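Local coordinates for protein isocitrate dehydrogenase [NAD] subunit 1 (Saccharomyces cerevisiae, PDB 3BLX) that forms, with a second subunit type, the octameric enzyme that oxidises and decarboxylates isocitrate to 2-oxoglutarate with NAD+ in the citric acid cycle, and also binds RNA, at residues K78-T83 with F269-R274; E135-E140 with L151-R156; N287-I292 with T336-E341; A308-K313 with N344-M349. All coordinates share one frame; numbering follows the deposited sequence.

Contact 1: residues K78-T83 with F269-R274; sequences KGLWHT and FEPGSR
The carboxylate of E270 is the polar centre of this buried contact. Its OE1 forms a salt bridge with NZ of K78, 3.3 Å away. The K78 chain starts with CG anti to its own backbone N, then bends at chi3 and chi4. It therefore runs alongside E270, with CE also close to OE1. The other oxygen, OE2, is gripped side-on by R274. R274 NE lies 2.8 Å from E270 OE2 and comes from above the carboxylate plane. R274 NH2 lies 2.9 Å from the same E270 OE2 and meets the syn lone pair of that oxygen. Both bonds stay nearly in the guanidinium plane, so two donors share one acceptor. The backbones join here as neighbouring parallel strands, 75-80 and 267-269, of the central sheet of the isocitrate and isopropylmalate dehydrogenase fold. K78 N donates to F269 O at 2.8 Å, almost along the C=O axis (178°). Beyond this bond the second segment leaves the sheet in a type I turn, P271 to R274. L80 follows that turn: its CD2 meets P271 CG tip to tip at 3.8 Å, and its CD1 lies near CA of R274. K78 NZ has a second carboxylate partner, D86. R274 stands close to R129 and R98, which probably bind the substrate, as in related enzymes.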
loop_
_atom_site.group_PDB
_atom_site.type_symbol
_atom_site.label_atom_id
_atom_site.label_comp_id
_atom_site.label_asym_id
_atom_site.label_seq_id
_atom_site.Cartn_x
_atom_site.Cartn_y
_atom_site.Cartn_z
ATOM N N LYS E 78 -26.616 10.131 -12.747
ATOM C CA LYS E 78 -27.434 9.012 -12.371
ATOM C C LYS E 78 -28.904 9.413 -12.264
ATOM O O LYS E 78 -29.222 10.416 -11.651
ATOM C CB LYS E 78 -26.895 8.438 -11.059
ATOM C CG LYS E 78 -27.838 7.593 -10.266
ATOM C CD LYS E 78 -27.063 6.771 -9.264
ATOM C CE LYS E 78 -27.843 6.571 -7.948
ATOM N NZ LYS E 78 -29.285 6.234 -8.159
ATOM N N GLY E 79 -29.787 8.619 -12.875
ATOM C CA GLY E 79 -31.230 8.812 -12.761
ATOM C C GLY E 79 -31.841 8.143 -11.533
ATOM O O GLY E 79 -31.166 7.943 -10.520
ATOM N N LEU E 80 -33.117 7.790 -11.603
ATOM C CA LEU E 80 -33.778 7.204 -10.442
ATOM C C LEU E 80 -34.329 5.820 -10.704
ATOM O O LEU E 80 -34.691 5.505 -11.825
ATOM C CB LEU E 80 -34.952 8.066 -9.993
ATOM C CG LEU E 80 -34.686 9.429 -9.392
ATOM C CD1 LEU E 80 -33.322 9.424 -8.703
ATOM C CD2 LEU E 80 -34.784 10.478 -10.488
ATOM N N TRP E 81 -34.372 5.008 -9.653
ATOM C CA TRP E 81 -35.352 3.936 -9.531
ATOM C C TRP E 81 -36.359 4.346 -8.475
ATOM O O TRP E 81 -35.990 4.803 -7.385
ATOM C CB TRP E 81 -34.712 2.636 -9.109
ATOM C CG TRP E 81 -34.025 1.989 -10.209
ATOM C CD1 TRP E 81 -34.522 1.032 -11.040
ATOM C CD2 TRP E 81 -32.698 2.260 -10.641
ATOM N NE1 TRP E 81 -33.577 0.680 -11.969
ATOM C CE2 TRP E 81 -32.447 1.423 -11.746
ATOM C CE3 TRP E 81 -31.693 3.129 -10.197
ATOM C CZ2 TRP E 81 -31.231 1.421 -12.412
ATOM C CZ3 TRP E 81 -30.490 3.130 -10.855
ATOM C CH2 TRP E 81 -30.264 2.281 -11.957
ATOM N N HIS E 82 -37.637 4.193 -8.789
ATOM C CA HIS E 82 -38.658 4.558 -7.830
ATOM C C HIS E 82 -39.142 3.357 -7.007
ATOM O O HIS E 82 -40.304 3.285 -6.606
ATOM C CB HIS E 82 -39.775 5.334 -8.511
ATOM C CG HIS E 82 -39.296 6.583 -9.182
ATOM N ND1 HIS E 82 -38.543 6.561 -10.334
ATOM C CD2 HIS E 82 -39.444 7.891 -8.854
ATOM C CE1 HIS E 82 -38.257 7.799 -10.701
ATOM N NE2 HIS E 82 -38.791 8.626 -9.819
ATOM N N THR E 83 -38.220 2.424 -6.768
ATOM C CA THR E 83 -38.352 1.429 -5.707
ATOM C C THR E 83 -38.038 2.125 -4.379
ATOM O O THR E 83 -37.357 3.141 -4.360
ATOM C CB THR E 83 -37.393 0.208 -5.923
ATOM O OG1 THR E 83 -36.019 0.604 -5.758
ATOM C CG2 THR E 83 -37.583 -0.394 -7.318
ATOM N N PHE E 269 -23.618 12.698 -9.908
ATOM C CA PHE E 269 -24.661 13.721 -9.839
ATOM C C PHE E 269 -26.033 13.132 -10.070
ATOM O O PHE E 269 -26.188 12.240 -10.893
ATOM C CB PHE E 269 -24.352 14.854 -10.817
ATOM C CG PHE E 269 -23.079 15.566 -10.488
ATOM C CD1 PHE E 269 -23.087 16.709 -9.712
ATOM C CD2 PHE E 269 -21.867 15.027 -10.864
ATOM C CE1 PHE E 269 -21.915 17.335 -9.380
ATOM C CE2 PHE E 269 -20.683 15.644 -10.537
ATOM C CZ PHE E 269 -20.712 16.814 -9.792
ATOM N N GLU E 270 -27.019 13.615 -9.312
ATOM C CA GLU E 270 -28.337 12.977 -9.254
ATOM C C GLU E 270 -29.263 13.818 -8.422
ATOM O O GLU E 270 -28.825 14.475 -7.489
ATOM C CB GLU E 270 -28.249 11.584 -8.624
ATOM C CG GLU E 270 -28.322 11.589 -7.104
ATOM C CD GLU E 270 -28.660 10.217 -6.488
ATOM O OE1 GLU E 270 -29.250 9.362 -7.188
ATOM O OE2 GLU E 270 -28.340 9.993 -5.295
ATOM N N PRO E 271 -30.553 13.800 -8.754
ATOM C CA PRO E 271 -31.567 14.575 -8.028
ATOM C C PRO E 271 -31.512 14.344 -6.506
ATOM O O PRO E 271 -31.469 13.203 -6.022
ATOM C CB PRO E 271 -32.880 14.052 -8.603
ATOM C CG PRO E 271 -32.534 13.541 -9.949
ATOM C CD PRO E 271 -31.141 12.974 -9.820
ATOM N N GLY E 272 -31.533 15.446 -5.766
ATOM C CA GLY E 272 -31.232 15.428 -4.366
ATOM C C GLY E 272 -32.274 14.802 -3.461
ATOM O O GLY E 272 -31.997 14.572 -2.276
ATOM N N SER E 273 -33.465 14.537 -3.988
ATOM C CA SER E 273 -34.533 13.989 -3.167
ATOM C C SER E 273 -34.916 12.586 -3.572
ATOM O O SER E 273 -35.779 11.972 -2.954
ATOM C CB SER E 273 -35.762 14.896 -3.188
ATOM O OG SER E 273 -35.748 15.748 -2.062
ATOM N N ARG E 274 -34.272 12.075 -4.613
ATOM C CA ARG E 274 -34.592 10.751 -5.127
ATOM C C ARG E 274 -36.036 10.664 -5.636
ATOM O O ARG E 274 -36.608 9.580 -5.695
ATOM C CB ARG E 274 -34.310 9.691 -4.061
ATOM C CG ARG E 274 -32.882 9.159 -4.079
ATOM C CD ARG E 274 -31.860 10.119 -3.488
ATOM N NE ARG E 274 -30.497 9.585 -3.593
ATOM C CZ ARG E 274 -29.923 8.789 -2.690
ATOM N NH1 ARG E 274 -30.597 8.434 -1.600
ATOM N NH2 ARG E 274 -28.674 8.347 -2.874
#

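Contact 2: residues E135-E140 with L151-R156; sequences EFSGLE and LKVMTR
K152 lies along the 3-10 segment and loop at E135-G138. From CB its chain leaves beside the backbone N, anti to the carbonyl carbon, and then stays extended to the end. CG passes G138 at 4.1 Å from the CA of that glycine. CD comes next, 4.2 Å from the backbone N of E135, whose N-H is bonded to S237 OG. NZ ends near two carboxylates without touching either: it is 5.5 Å from E135 OE1 and 5.8 Å from E140 OE1. These charges would probably offset the repulsion from R194 of a neighbouring subunit 2, which lies close to the amine. The backbones pair antiparallel, with L139 and L151 facing each other as a hydrogen-bonded pair. L151 N donates to L139 O at 2.9 Å with a fairly straight bond (166°). The return bond, from L139 N to L151 O, is weak and bent. This is the base of the two-stranded antiparallel arm, 140-142 with 147-155, that projects from the subunit as the clasp of this dehydrogenase family. Residues L151 to T155 also pair with an antiparallel strand of subunit 2, so the sheet continues across the interface. The two leucines of the pair run alongside each other in the same direction, with L139 CD2 3.7 Å from L151 CD1. I157 residues of two neighbouring subunit 2 chains pack on L151, and one of them also on L139. Farther along, S137 OG rests against V153 CG2 at 3.8 Å.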
loop_
_atom_site.group_PDB
_atom_site.type_symbol
_atom_site.label_atom_id
_atom_site.label_comp_id
_atom_site.label_asym_id
_atom_site.label_seq_id
_atom_site.Cartn_x
_atom_site.Cartn_y
_atom_site.Cartn_z
ATOM N N GLU E 135 -26.770 4.945 9.840
ATOM C CA GLU E 135 -27.788 4.159 9.152
ATOM C C GLU E 135 -27.193 3.201 8.112
ATOM O O GLU E 135 -27.670 2.085 7.936
ATOM C CB GLU E 135 -28.811 5.098 8.495
ATOM C CG GLU E 135 -30.011 4.394 7.883
ATOM C CD GLU E 135 -31.190 5.324 7.606
ATOM O OE1 GLU E 135 -31.418 6.278 8.388
ATOM O OE2 GLU E 135 -31.905 5.074 6.607
ATOM N N PHE E 136 -26.122 3.626 7.450
ATOM C CA PHE E 136 -25.578 2.895 6.316
ATOM C C PHE E 136 -24.483 1.865 6.612
ATOM O O PHE E 136 -23.940 1.274 5.675
ATOM C CB PHE E 136 -25.067 3.869 5.269
ATOM C CG PHE E 136 -26.104 4.824 4.803
ATOM C CD1 PHE E 136 -25.923 6.184 4.961
ATOM C CD2 PHE E 136 -27.284 4.362 4.216
ATOM C CE1 PHE E 136 -26.909 7.068 4.526
ATOM C CE2 PHE E 136 -28.263 5.240 3.794
ATOM C CZ PHE E 136 -28.080 6.587 3.938
ATOM N N SER E 137 -24.167 1.636 7.888
ATOM C CA SER E 137 -23.147 0.647 8.261
ATOM C C SER E 137 -23.494 -0.132 9.539
ATOM O O SER E 137 -22.629 -0.707 10.204
ATOM C CB SER E 137 -21.766 1.310 8.416
ATOM O OG SER E 137 -21.656 2.038 9.639
ATOM N N GLY E 138 -24.758 -0.168 9.899
ATOM C CA GLY E 138 -25.083 -0.882 11.123
ATOM C C GLY E 138 -24.837 -2.392 11.169
ATOM O O GLY E 138 -24.039 -2.974 10.430
ATOM N N LEU E 139 -25.532 -3.019 12.102
ATOM C CA LEU E 139 -25.769 -4.440 12.092
ATOM C C LEU E 139 -27.121 -4.530 12.771
ATOM O O LEU E 139 -27.389 -3.775 13.707
ATOM C CB LEU E 139 -24.726 -5.185 12.914
ATOM C CG LEU E 139 -25.105 -6.653 13.088
ATOM C CD1 LEU E 139 -24.551 -7.473 11.946
ATOM C CD2 LEU E 139 -24.600 -7.186 14.404
ATOM N N GLU E 140 -27.992 -5.402 12.280
ATOM C CA GLU E 140 -29.257 -5.623 12.962
ATOM C C GLU E 140 -29.447 -7.095 13.135
ATOM O O GLU E 140 -29.080 -7.872 12.245
ATOM C CB GLU E 140 -30.419 -5.038 12.181
ATOM C CG GLU E 140 -30.621 -3.535 12.372
ATOM C CD GLU E 140 -31.889 -3.030 11.676
ATOM O OE1 GLU E 140 -32.486 -2.022 12.141
ATOM O OE2 GLU E 140 -32.290 -3.647 10.660
ATOM N N LEU E 151 -27.039 -2.092 16.031
ATOM C CA LEU E 151 -25.717 -1.652 16.484
ATOM C C LEU E 151 -25.096 -0.725 15.442
ATOM O O LEU E 151 -24.637 -1.170 14.394
ATOM C CB LEU E 151 -24.816 -2.860 16.695
ATOM C CG LEU E 151 -25.307 -3.878 17.709
ATOM C CD1 LEU E 151 -24.631 -5.189 17.474
ATOM C CD2 LEU E 151 -24.996 -3.366 19.089
ATOM N N LYS E 152 -25.077 0.569 15.717
ATOM C CA LYS E 152 -24.630 1.534 14.715
ATOM C C LYS E 152 -23.383 2.270 15.221
ATOM O O LYS E 152 -23.219 2.419 16.415
ATOM C CB LYS E 152 -25.761 2.512 14.363
ATOM C CG LYS E 152 -26.919 1.912 13.563
ATOM C CD LYS E 152 -28.038 2.945 13.357
ATOM C CE LYS E 152 -29.368 2.342 12.870
ATOM N NZ LYS E 152 -30.507 3.335 12.971
ATOM N N VAL E 153 -22.484 2.687 14.330
ATOM C CA VAL E 153 -21.276 3.406 14.757
ATOM C C VAL E 153 -21.156 4.828 14.228
ATOM O O VAL E 153 -21.645 5.166 13.170
ATOM C CB VAL E 153 -19.973 2.669 14.400
ATOM C CG1 VAL E 153 -19.950 1.276 15.009
ATOM C CG2 VAL E 153 -19.812 2.609 12.912
ATOM N N MET E 154 -20.514 5.666 15.010
ATOM C CA MET E 154 -20.220 7.035 14.637
ATOM C C MET E 154 -18.747 7.169 14.973
ATOM O O MET E 154 -18.350 6.905 16.107
ATOM C CB MET E 154 -21.030 7.991 15.521
ATOM C CG MET E 154 -20.592 9.462 15.497
ATOM S SD MET E 154 -21.601 10.454 14.374
ATOM C CE MET E 154 -23.266 9.814 14.689
ATOM N N THR E 155 -17.924 7.549 14.006
ATOM C CA THR E 155 -16.483 7.587 14.263
ATOM C C THR E 155 -15.904 8.941 13.926
ATOM O O THR E 155 -16.394 9.630 13.050
ATOM C CB THR E 155 -15.698 6.513 13.476
ATOM O OG1 THR E 155 -15.361 6.996 12.164
ATOM C CG2 THR E 155 -16.477 5.209 13.374
ATOM N N ARG E 156 -14.827 9.304 14.594
ATOM C CA ARG E 156 -14.303 10.647 14.454
ATOM C C ARG E 156 -13.687 10.917 13.068
ATOM O O ARG E 156 -13.875 11.991 12.495
ATOM C CB ARG E 156 -13.355 11.011 15.625
ATOM C CG ARG E 156 -11.874 11.008 15.320
ATOM C CD ARG E 156 -11.055 11.553 16.505
ATOM N NE ARG E 156 -11.458 12.905 16.899
ATOM C CZ ARG E 156 -12.116 13.198 18.026
ATOM N NH1 ARG E 156 -12.439 12.227 18.911
ATOM N NH2 ARG E 156 -12.451 14.470 18.279
#

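Contact 3: residues N287-I292 with T336-E341; sequences NPTAMI and TDFTNE
F338 carries most of the contact. Its CG is anti to the backbone N (chi1 -177°), which sends the ring across toward the start of helix 289-302. The ring meets that helix start obliquely. F338 CD2 lies 3.5 Å from P288 CD, F338 CE2 lies 3.5 Å from T289 OG1, and N287 OD1 is a little farther from CE2. The N287 amide is turned 79° from the ring plane. N287 caps the helix: its OD1 accepts from T289 N at 3.2 Å and from T289 OG1 at 2.8 Å, both donors standing above the carbonyl plane, while ND2 binds D328 OD1. An alanine here would remove all of these bonds and would probably loosen the first turn of the helix and take away one of the polar atoms beside the phenylalanine. This is helix packing, away from the annotated sites: the start of helix 289-302 meets the C-terminal helix 335-347, and T318 and I319 of helix 306-320, the third partner, also pack on F338. T339 comes next and touches the proline lightly, with OG1 4.5 Å from P288 CG. That hydroxyl is bonded to T335 O and to S35 OG of helix 27-42.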
loop_
_atom_site.group_PDB
_atom_site.type_symbol
_atom_site.label_atom_id
_atom_site.label_comp_id
_atom_site.label_asym_id
_atom_site.label_seq_id
_atom_site.Cartn_x
_atom_site.Cartn_y
_atom_site.Cartn_z
ATOM N N ASN E 287 -41.176 15.819 -14.146
ATOM C CA ASN E 287 -40.372 17.033 -14.198
ATOM C C ASN E 287 -38.889 16.708 -14.283
ATOM O O ASN E 287 -38.358 16.054 -13.386
ATOM C CB ASN E 287 -40.637 17.898 -12.964
ATOM C CG ASN E 287 -40.193 19.336 -13.162
ATOM O OD1 ASN E 287 -39.554 19.664 -14.169
ATOM N ND2 ASN E 287 -40.529 20.204 -12.205
ATOM N N PRO E 288 -38.202 17.164 -15.362
ATOM C CA PRO E 288 -36.779 16.865 -15.578
ATOM C C PRO E 288 -35.867 17.882 -14.912
ATOM O O PRO E 288 -34.665 17.696 -14.972
ATOM C CB PRO E 288 -36.611 16.977 -17.092
ATOM C CG PRO E 288 -37.878 17.571 -17.602
ATOM C CD PRO E 288 -38.720 18.004 -16.446
ATOM N N THR E 289 -36.427 18.926 -14.303
ATOM C CA THR E 289 -35.649 20.013 -13.703
ATOM C C THR E 289 -34.504 19.569 -12.760
ATOM O O THR E 289 -33.382 20.054 -12.870
ATOM C CB THR E 289 -36.586 21.022 -12.968
ATOM O OG1 THR E 289 -37.509 21.566 -13.903
ATOM C CG2 THR E 289 -35.818 22.146 -12.360
ATOM N N ALA E 290 -34.802 18.651 -11.843
ATOM C CA ALA E 290 -33.840 18.189 -10.856
ATOM C C ALA E 290 -32.678 17.523 -11.545
ATOM O O ALA E 290 -31.541 17.796 -11.231
ATOM C CB ALA E 290 -34.492 17.237 -9.844
ATOM N N MET E 291 -32.970 16.650 -12.492
ATOM C CA MET E 291 -31.930 16.022 -13.305
ATOM C C MET E 291 -31.107 17.054 -14.106
ATOM O O MET E 291 -29.895 16.993 -14.120
ATOM C CB MET E 291 -32.532 14.976 -14.242
ATOM C CG MET E 291 -31.525 14.120 -14.885
ATOM S SD MET E 291 -30.553 13.254 -13.664
ATOM C CE MET E 291 -31.740 12.078 -13.050
ATOM N N ILE E 292 -31.767 18.012 -14.739
ATOM C CA ILE E 292 -31.065 19.009 -15.506
ATOM C C ILE E 292 -30.152 19.878 -14.628
ATOM O O ILE E 292 -28.990 20.120 -14.969
ATOM C CB ILE E 292 -32.051 19.911 -16.281
ATOM C CG1 ILE E 292 -32.980 19.058 -17.160
ATOM C CG2 ILE E 292 -31.284 20.928 -17.138
ATOM C CD1 ILE E 292 -34.101 19.840 -17.864
ATOM N N THR E 336 -41.167 16.282 -22.590
ATOM C CA THR E 336 -40.678 16.621 -23.922
ATOM C C THR E 336 -40.945 18.079 -24.330
ATOM O O THR E 336 -40.063 18.753 -24.866
ATOM C CB THR E 336 -41.291 15.678 -24.964
ATOM O OG1 THR E 336 -40.437 14.547 -25.114
ATOM C CG2 THR E 336 -41.441 16.349 -26.320
ATOM N N ASP E 337 -42.158 18.568 -24.072
ATOM C CA ASP E 337 -42.493 19.953 -24.376
ATOM C C ASP E 337 -41.565 20.878 -23.607
ATOM O O ASP E 337 -41.026 21.844 -24.144
ATOM C CB ASP E 337 -43.953 20.269 -24.015
ATOM C CG ASP E 337 -44.964 19.542 -24.912
ATOM O OD1 ASP E 337 -44.592 19.144 -26.053
ATOM O OD2 ASP E 337 -46.131 19.367 -24.470
ATOM N N PHE E 338 -41.388 20.571 -22.335
ATOM C CA PHE E 338 -40.587 21.384 -21.441
ATOM C C PHE E 338 -39.142 21.413 -21.922
ATOM O O PHE E 338 -38.515 22.467 -21.964
ATOM C CB PHE E 338 -40.700 20.821 -20.018
ATOM C CG PHE E 338 -39.979 21.614 -18.988
ATOM C CD1 PHE E 338 -40.320 22.924 -18.748
ATOM C CD2 PHE E 338 -38.967 21.039 -18.240
ATOM C CE1 PHE E 338 -39.659 23.661 -17.784
ATOM C CE2 PHE E 338 -38.300 21.772 -17.276
ATOM C CZ PHE E 338 -38.646 23.084 -17.049
ATOM N N THR E 339 -38.625 20.250 -22.296
ATOM C CA THR E 339 -37.268 20.137 -22.803
ATOM C C THR E 339 -37.089 20.986 -24.053
ATOM O O THR E 339 -36.135 21.777 -24.140
ATOM C CB THR E 339 -36.896 18.684 -23.148
ATOM O OG1 THR E 339 -37.024 17.863 -21.983
ATOM C CG2 THR E 339 -35.470 18.611 -23.655
ATOM N N ASN E 340 -38.009 20.825 -25.010
ATOM C CA ASN E 340 -37.950 21.569 -26.266
ATOM C C ASN E 340 -38.013 23.098 -26.094
ATOM O O ASN E 340 -37.324 23.827 -26.812
ATOM C CB ASN E 340 -39.006 21.064 -27.234
ATOM C CG ASN E 340 -38.707 19.659 -27.727
ATOM O OD1 ASN E 340 -37.543 19.236 -27.772
ATOM N ND2 ASN E 340 -39.758 18.921 -28.096
ATOM N N GLU E 341 -38.815 23.571 -25.133
ATOM C CA GLU E 341 -38.873 24.980 -24.796
ATOM C C GLU E 341 -37.525 25.479 -24.284
ATOM O O GLU E 341 -37.098 26.587 -24.605
ATOM C CB GLU E 341 -39.946 25.248 -23.729
ATOM C CG GLU E 341 -40.943 26.398 -24.041
ATOM C CD GLU E 341 -40.306 27.763 -24.369
ATOM O OE1 GLU E 341 -40.200 28.608 -23.451
ATOM O OE2 GLU E 341 -39.949 28.007 -25.548
#

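Contact 4: residues A308-K313 with N344-M349; sequences ATRISK and NKLSTM
R310 forms its strongest bond outside the two segments, a salt bridge from NH2 to E43 OE1. Across the contact the same R310 NH2 donates a weak, bent bond to L346 O, 3.2 Å away. L346 O also receives a weak bond from M349 N. The other terminal nitrogen, R310 NH1, faces the C-terminal carboxylate of the chain. M349 OXT lies at the guanidinium edge, in its plane, but the ion pair is long at 3.9 Å. The guanidinium is therefore near three oxygens, from E43, the carbonyl of L346 and the chain end. Its positive charge would probably stabilise the ionised chain end. The bend at chi3 (48°) turns the group toward them. M349 SD and L346 CD1 lie over one face of the guanidinium. M349 CB is 3.6 Å from R310 NH1, and the two side chains run antiparallel past each other. An alanine in place of this arginine would lose the salt bridge to E43, the weak bond to L346 and the flat surface under M349, and would probably leave the chain end less well fixed. Farther out, the extended K313 crosses the methionine obliquely, with K313 CD 3.5 Å from M349 CE. L346 CD1 packs 3.8 Å from R310 O, and I311, its CB directed away, packs on helices 27-42 and 289-302. The arrangement is helix-on-helix packing at the chain end, with the arginine of helix 306-320 making a weak bond to a carbonyl near the end of the C-terminal helix.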
loop_
_atom_site.group_PDB
_atom_site.type_symbol
_atom_site.label_atom_id
_atom_site.label_comp_id
_atom_site.label_asym_id
_atom_site.label_seq_id
_atom_site.Cartn_x
_atom_site.Cartn_y
_atom_site.Cartn_z
ATOM N N ALA E 308 -22.889 25.606 -18.263
ATOM C CA ALA E 308 -23.748 25.406 -17.116
ATOM C C ALA E 308 -24.563 26.641 -16.810
ATOM O O ALA E 308 -25.698 26.539 -16.358
ATOM C CB ALA E 308 -22.941 25.005 -15.897
ATOM N N THR E 309 -23.976 27.816 -17.026
ATOM C CA THR E 309 -24.673 29.061 -16.731
ATOM C C THR E 309 -25.824 29.225 -17.724
ATOM O O THR E 309 -26.931 29.613 -17.350
ATOM C CB THR E 309 -23.728 30.272 -16.789
ATOM O OG1 THR E 309 -22.570 30.006 -15.990
ATOM C CG2 THR E 309 -24.417 31.498 -16.252
ATOM N N ARG E 310 -25.556 28.884 -18.981
ATOM C CA ARG E 310 -26.554 28.998 -20.028
ATOM C C ARG E 310 -27.736 28.064 -19.782
ATOM O O ARG E 310 -28.888 28.502 -19.781
ATOM C CB ARG E 310 -25.922 28.728 -21.394
ATOM C CG ARG E 310 -24.976 29.825 -21.861
ATOM C CD ARG E 310 -24.175 29.374 -23.065
ATOM N NE ARG E 310 -25.014 28.773 -24.100
ATOM C CZ ARG E 310 -25.728 29.476 -24.968
ATOM N NH1 ARG E 310 -25.707 30.801 -24.909
ATOM N NH2 ARG E 310 -26.461 28.856 -25.886
ATOM N N ILE E 311 -27.439 26.786 -19.563
ATOM C CA ILE E 311 -28.472 25.789 -19.330
ATOM C C ILE E 311 -29.292 26.133 -18.107
ATOM O O ILE E 311 -30.505 25.941 -18.083
ATOM C CB ILE E 311 -27.892 24.410 -19.142
ATOM C CG1 ILE E 311 -27.313 23.922 -20.468
ATOM C CG2 ILE E 311 -28.967 23.476 -18.616
ATOM C CD1 ILE E 311 -26.592 22.605 -20.355
ATOM N N SER E 312 -28.625 26.671 -17.097
ATOM C CA SER E 312 -29.311 27.057 -15.880
ATOM C C SER E 312 -30.260 28.243 -16.098
ATOM O O SER E 312 -31.363 28.275 -15.556
ATOM C CB SER E 312 -28.298 27.380 -14.781
ATOM O OG SER E 312 -28.942 27.568 -13.523
ATOM N N LYS E 313 -29.822 29.227 -16.876
ATOM C CA LYS E 313 -30.651 30.394 -17.167
ATOM C C LYS E 313 -31.868 29.977 -18.002
ATOM O O LYS E 313 -33.000 30.352 -17.719
ATOM C CB LYS E 313 -29.837 31.461 -17.893
ATOM C CG LYS E 313 -30.520 32.812 -17.992
ATOM C CD LYS E 313 -29.642 33.823 -18.718
ATOM C CE LYS E 313 -30.274 35.204 -18.707
ATOM N NZ LYS E 313 -29.375 36.218 -19.326
ATOM N N ASN E 344 -35.115 25.655 -27.035
ATOM C CA ASN E 344 -35.510 26.783 -27.864
ATOM C C ASN E 344 -34.943 28.118 -27.365
ATOM O O ASN E 344 -34.484 28.935 -28.162
ATOM C CB ASN E 344 -37.039 26.846 -27.992
ATOM C CG ASN E 344 -37.512 27.998 -28.867
ATOM O OD1 ASN E 344 -37.243 28.010 -30.064
ATOM N ND2 ASN E 344 -38.225 28.971 -28.268
ATOM N N LYS E 345 -34.973 28.344 -26.057
ATOM C CA LYS E 345 -34.404 29.578 -25.498
ATOM C C LYS E 345 -32.897 29.551 -25.597
ATOM O O LYS E 345 -32.248 30.588 -25.497
ATOM C CB LYS E 345 -34.799 29.790 -24.029
ATOM C CG LYS E 345 -36.164 29.256 -23.713
ATOM C CD LYS E 345 -36.804 30.016 -22.573
ATOM C CE LYS E 345 -37.391 31.327 -23.068
ATOM N NZ LYS E 345 -38.236 31.950 -22.032
ATOM N N LEU E 346 -32.350 28.351 -25.775
ATOM C CA LEU E 346 -30.913 28.149 -25.851
ATOM C C LEU E 346 -30.334 28.584 -27.195
ATOM O O LEU E 346 -29.299 29.246 -27.226
ATOM C CB LEU E 346 -30.575 26.685 -25.567
ATOM C CG LEU E 346 -29.805 26.346 -24.281
ATOM C CD1 LEU E 346 -29.742 27.496 -23.306
ATOM C CD2 LEU E 346 -30.388 25.111 -23.633
ATOM N N SER E 347 -30.996 28.212 -28.294
ATOM C CA SER E 347 -30.546 28.615 -29.631
ATOM C C SER E 347 -30.584 30.135 -29.828
ATOM O O SER E 347 -29.684 30.711 -30.444
ATOM C CB SER E 347 -31.371 27.928 -30.707
ATOM O OG SER E 347 -32.747 28.154 -30.470
ATOM N N THR E 348 -31.612 30.783 -29.293
ATOM C CA THR E 348 -31.725 32.236 -29.381
ATOM C C THR E 348 -30.888 32.935 -28.308
ATOM O O THR E 348 -30.821 34.168 -28.282
ATOM C CB THR E 348 -33.197 32.730 -29.255
ATOM O OG1 THR E 348 -33.489 33.100 -27.898
ATOM C CG2 THR E 348 -34.185 31.653 -29.728
ATOM N N MET E 349 -30.272 32.155 -27.414
ATOM C CA MET E 349 -29.529 32.729 -26.275
ATOM C C MET E 349 -28.244 33.432 -26.671
ATOM O O MET E 349 -27.905 34.434 -26.020
ATOM C CB MET E 349 -29.198 31.691 -25.197
ATOM C CG MET E 349 -29.995 31.866 -23.915
ATOM S SD MET E 349 -28.981 31.691 -22.438
ATOM C CE MET E 349 -28.611 33.412 -22.045
ATOM O OXT MET E 349 -27.541 32.996 -27.601
#

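How the contacts relate
From the N terminus, the chain opens contact 1 at 78-83 and closes it at 269-274, a long loop that joins two parallel strands of the central sheet. Contact 2 is nested inside this loop and closes a short one at the base of the interface arm, about 24 Å from contact 1 between centres. After contact 1 closes, contacts 3 and 4 follow and cross: 287-292, 308-313, 336-341, 344-349. Both use helix 335-347, which is thus tied to helix 289-302 and to helix 306-320. I292 and I311 touch between them. M291 and A290 pack on K78-G79 and P271, linking the helices to the sheet.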